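Long-range contacts in transcriptional regulator, Crp/Fnr family (Eubacterium rectale ATCC 33656, PDB 3DV8), which is a putative Crp/Fnr-family transcriptional regulator, which probably binds DNA through a helix-turn-helix domain and carries a cyclic nucleotide-binding domain: residues I27-K32 / T101-I106; G46-K51 / D76-S81. All coordinates share one frame; numbering follows the deposited sequence.

Contact 1: residues I27-K32 / T101-I106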
# COMPACT_ATOMS: atom_id res chain seq x y z
N ILE A 27 27.04 10.03 4.12
CA ILE A 27 27.58 10.16 2.78
C ILE A 27 26.79 11.30 2.15
O ILE A 27 25.57 11.21 2.08
CB ILE A 27 27.40 8.88 1.92
CG1 ILE A 27 27.97 7.64 2.63
CG2 ILE A 27 28.08 9.06 0.56
CD1 ILE A 27 27.69 6.34 1.90
N THR A 28 27.46 12.38 1.76
CA THR A 28 26.83 13.51 1.04
C THR A 28 26.88 13.16 -0.44
O THR A 28 27.88 12.63 -0.93
CB THR A 28 27.58 14.84 1.30
OG1 THR A 28 27.48 15.18 2.69
CG2 THR A 28 26.98 15.99 0.46
N GLN A 29 25.80 13.49 -1.16
CA GLN A 29 25.68 13.14 -2.58
C GLN A 29 24.78 14.10 -3.33
O GLN A 29 23.65 14.33 -2.89
CB GLN A 29 25.08 11.73 -2.66
CG GLN A 29 25.01 11.10 -4.06
CD GLN A 29 24.31 9.74 -4.08
OE1 GLN A 29 24.70 8.85 -4.84
NE2 GLN A 29 23.26 9.58 -3.28
N HIS A 30 25.30 14.69 -4.41
CA HIS A 30 24.52 15.52 -5.33
C HIS A 30 24.13 14.57 -6.46
O HIS A 30 25.00 13.97 -7.09
CB HIS A 30 25.31 16.72 -5.87
CG HIS A 30 24.55 17.57 -6.85
ND1 HIS A 30 23.52 18.41 -6.47
CD2 HIS A 30 24.66 17.70 -8.19
CE1 HIS A 30 23.02 19.01 -7.54
NE2 HIS A 30 23.70 18.60 -8.60
N VAL A 31 22.82 14.43 -6.70
CA VAL A 31 22.26 13.53 -7.71
C VAL A 31 21.60 14.35 -8.81
O VAL A 31 20.71 15.14 -8.51
CB VAL A 31 21.20 12.59 -7.06
CG1 VAL A 31 20.71 11.55 -8.04
CG2 VAL A 31 21.77 11.90 -5.84
N LYS A 32 22.03 14.20 -10.07
CA LYS A 32 21.42 14.93 -11.20
C LYS A 32 20.07 14.29 -11.56
O LYS A 32 19.85 13.10 -11.31
CB LYS A 32 22.35 14.99 -12.42
CG LYS A 32 23.61 15.80 -12.18
CD LYS A 32 24.38 16.09 -13.45
CE LYS A 32 25.67 16.88 -13.15
NZ LYS A 32 26.32 17.44 -14.38
N THR A 101 19.13 16.77 -7.01
CA THR A 101 18.88 16.61 -5.57
C THR A 101 20.14 16.43 -4.72
O THR A 101 21.04 15.66 -5.08
CB THR A 101 17.91 15.44 -5.34
OG1 THR A 101 16.75 15.62 -6.16
CG2 THR A 101 17.49 15.35 -3.87
N ASP A 102 20.18 17.15 -3.60
CA ASP A 102 21.24 17.04 -2.59
C ASP A 102 20.70 16.13 -1.48
O ASP A 102 19.72 16.49 -0.82
CB ASP A 102 21.61 18.41 -2.01
CG ASP A 102 22.29 19.29 -3.02
OD1 ASP A 102 23.22 18.81 -3.70
OD2 ASP A 102 21.91 20.48 -3.11
N LEU A 103 21.35 14.98 -1.30
CA LEU A 103 20.97 13.96 -0.32
C LEU A 103 22.08 13.69 0.69
O LEU A 103 23.25 13.95 0.43
CB LEU A 103 20.71 12.60 -1.01
CG LEU A 103 19.63 12.34 -2.05
CD1 LEU A 103 19.84 13.18 -3.29
CD2 LEU A 103 19.67 10.87 -2.43
N TRP A 104 21.65 13.18 1.83
CA TRP A 104 22.52 12.57 2.83
C TRP A 104 22.06 11.12 2.84
O TRP A 104 20.84 10.86 2.74
CB TRP A 104 22.34 13.14 4.22
CG TRP A 104 22.91 14.46 4.44
CD1 TRP A 104 24.23 14.78 4.46
CD2 TRP A 104 22.19 15.66 4.73
NE1 TRP A 104 24.38 16.12 4.72
CE2 TRP A 104 23.15 16.68 4.90
CE3 TRP A 104 20.83 15.98 4.86
CZ2 TRP A 104 22.79 18.01 5.19
CZ3 TRP A 104 20.47 17.30 5.15
CH2 TRP A 104 21.45 18.30 5.31
N ILE A 105 23.00 10.19 2.95
CA ILE A 105 22.70 8.76 3.05
C ILE A 105 23.21 8.23 4.40
O ILE A 105 24.37 8.45 4.75
CB ILE A 105 23.32 7.93 1.91
CG1 ILE A 105 23.07 8.58 0.54
CG2 ILE A 105 22.77 6.49 1.96
CD1 ILE A 105 23.58 7.75 -0.63
N ILE A 106 22.33 7.60 5.18
CA ILE A 106 22.69 6.92 6.41
C ILE A 106 22.80 5.47 5.93
O ILE A 106 21.79 4.91 5.53
CB ILE A 106 21.60 7.02 7.51
CG1 ILE A 106 21.31 8.48 7.87
CG2 ILE A 106 22.03 6.24 8.77
CD1 ILE A 106 20.16 8.63 8.84
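H30 sets CG anti to its backbone N (chi1 178°), while D102 sets CG anti to its own carbonyl carbon (chi1 -68°), and the two side chains meet on the same face of the sheet. There H30 ND1 donates a hydrogen bond of 2.8 Å to D102 OD1. OD1 lies close to the imidazole plane, at the ring edge. The ring in turn comes to OD1 from above the carboxylate plane, and the two flat groups are 44° apart. T28 and W104 share this face. T28 OG1 lies 3.7 Å from W104 CD1, the side chains running side by side.

The strands 27-31 and 101-106 are antiparallel. Six backbone hydrogen bonds join them, two at each of the pairs I27-I105, Q29-L103 and V31-T101. Those six side chains take the other face. V31 CG2 packs on L103 CD1, and both residues also touch I37. The extended chain of Q29 brings its amide NE2 beside I105 CD1 and to 3.9 Å from L103 CD2. T101 OG1 hydrogen-bonds outside the contact, to K99 O and Q54 N.

The contact thus ties an outermost strand to the sheet of the cyclic nucleotide-binding domain, with mostly apolar side chains on the face of V31, L103 and I105, and T28, H30, D102 and W104 on the other. The carboxylate of D102 may stabilise a protonated H30.

Contact 2: residues G46-K51 / D76-S81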
# COMPACT_ATOMS: atom_id res chain seq x y z
N GLY A 46 20.84 2.83 1.54
CA GLY A 46 20.50 3.28 2.89
C GLY A 46 19.34 4.24 2.90
O GLY A 46 18.70 4.45 1.86
N LEU A 47 19.06 4.81 4.07
CA LEU A 47 17.99 5.82 4.20
C LEU A 47 18.52 7.12 3.60
O LEU A 47 19.69 7.44 3.80
CB LEU A 47 17.55 6.04 5.66
CG LEU A 47 16.69 4.93 6.28
CD1 LEU A 47 17.47 3.66 6.61
CD2 LEU A 47 16.03 5.46 7.52
N LEU A 48 17.66 7.83 2.86
CA LEU A 48 18.03 9.08 2.19
C LEU A 48 17.29 10.23 2.86
O LEU A 48 16.08 10.15 3.02
CB LEU A 48 17.69 9.05 0.69
CG LEU A 48 18.05 7.80 -0.12
CD1 LEU A 48 17.49 7.88 -1.53
CD2 LEU A 48 19.55 7.56 -0.13
N LEU A 49 18.02 11.28 3.27
CA LEU A 49 17.44 12.51 3.82
C LEU A 49 17.62 13.54 2.71
O LEU A 49 18.75 13.86 2.32
CB LEU A 49 18.14 12.93 5.11
CG LEU A 49 17.59 14.17 5.85
CD1 LEU A 49 16.13 13.98 6.28
CD2 LEU A 49 18.46 14.53 7.06
N VAL A 50 16.50 14.03 2.17
CA VAL A 50 16.52 15.01 1.09
C VAL A 50 16.79 16.39 1.68
O VAL A 50 15.92 16.96 2.33
CB VAL A 50 15.18 14.98 0.28
CG1 VAL A 50 15.15 16.07 -0.80
CG2 VAL A 50 14.96 13.59 -0.35
N LYS A 51 18.00 16.91 1.49
CA LYS A 51 18.34 18.28 1.91
C LYS A 51 17.58 19.25 1.00
O LYS A 51 16.93 20.19 1.48
CB LYS A 51 19.84 18.58 1.82
CG LYS A 51 20.23 19.97 2.37
CD LYS A 51 21.65 20.37 2.00
CE LYS A 51 21.92 21.82 2.38
NZ LYS A 51 23.27 22.27 1.94
N ASP A 76 12.02 15.37 3.47
CA ASP A 76 11.49 14.01 3.56
C ASP A 76 12.62 13.01 3.76
O ASP A 76 13.79 13.33 3.54
CB ASP A 76 10.69 13.60 2.29
CG ASP A 76 9.25 14.09 2.30
OD1 ASP A 76 8.58 13.97 3.35
OD2 ASP A 76 8.76 14.52 1.23
N MSE A 77 12.25 11.81 4.21
CA MSE A 77 13.17 10.69 4.35
C MSE A 77 12.71 9.53 3.52
O MSE A 77 11.53 9.21 3.50
CB MSE A 77 13.33 10.24 5.79
CG MSE A 77 14.69 10.55 6.38
SE MSE A 77 14.51 10.50 8.28
CE MSE A 77 13.54 12.30 8.45
N CYS A 78 13.66 8.89 2.85
CA CYS A 78 13.41 7.72 2.04
C CYS A 78 13.76 6.51 2.88
O CYS A 78 14.90 6.41 3.35
CB CYS A 78 14.26 7.77 0.78
SG CYS A 78 13.94 6.41 -0.31
N LEU A 79 12.79 5.63 3.11
CA LEU A 79 13.01 4.37 3.84
C LEU A 79 13.26 3.20 2.90
O LEU A 79 14.16 2.39 3.17
CB LEU A 79 11.80 4.05 4.74
CG LEU A 79 11.82 2.76 5.58
CD1 LEU A 79 13.11 2.61 6.38
CD2 LEU A 79 10.63 2.73 6.52
N LEU A 80 12.49 3.13 1.80
CA LEU A 80 12.52 2.00 0.85
C LEU A 80 13.80 1.83 0.02
O LEU A 80 13.98 0.80 -0.64
CB LEU A 80 11.26 1.98 -0.04
CG LEU A 80 9.91 1.98 0.70
CD1 LEU A 80 8.76 1.99 -0.30
CD2 LEU A 80 9.77 0.82 1.68
N SER A 81 14.68 2.84 0.06
CA SER A 81 16.04 2.75 -0.50
C SER A 81 16.94 1.82 0.36
O SER A 81 18.02 1.43 -0.09
CB SER A 81 16.65 4.15 -0.65
OG SER A 81 16.45 4.88 0.54
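L48 and C78 face each other as an antiparallel hydrogen-bonded pair in the beta roll of the cyclic nucleotide-binding domain, a cupin-like fold. L48 has the most surface buried here. C78 N donates to L48 O at 2.7 Å, and L48 N donates to C78 O at 3.1 Å. Their side chains leave on the same face, CB of L48 3.7 Å from CB of C78. The branch of L48 then reaches on to S81, with CG 3.4 Å from S81 OG. Beyond this contact L48 also lies on L103 and I105, which help to line the interior of the roll.

L47 buries nearly as much. Its CB and CG lie beside C78 O, and its CD2 comes 4.2 Å from L79 CD1. L79 itself packs on the long helix 119-145, through T125, L128 and M129.

D76 makes its contact through the backbone. D76 O accepts a hydrogen bond from V50 N at 3.1 Å and also lies near L49 CD1. Its carboxylate turns elsewhere, with OD2 bonded to F73 N. L49 CD1 meets CG of the selenomethionine M77, the two side chains crossing at a slant.

The disulfide C44-C84 joins the chain just before G46 to the chain just after S81. Near that end, S81 OG sits between its own backbone N and carbonyl carbon (chi1 47°) and donates a hydrogen bond of 2.6 Å to G46 O.

Contacts 1 and 2 belong to one four-stranded antiparallel sheet, in the order 27-31, 101-107, 46-50, 77-78. Each joins an outermost strand to an inner one, and their centres are about 9 Å apart. The inner strands 101-107 and 46-50 are neighbours, probably bonded through L49 N to W104 O and K51 N to D102 O. I105 CG2 also packs against L47 O. Along the chain, 27-32 comes first, then both segments of contact 2, then 101-106. The outer pair therefore encloses the inner one in sequence. Together the contacts hold one wall of the cyclic nucleotide-binding domain, from its exposed edge to the side covered by helix 119-145.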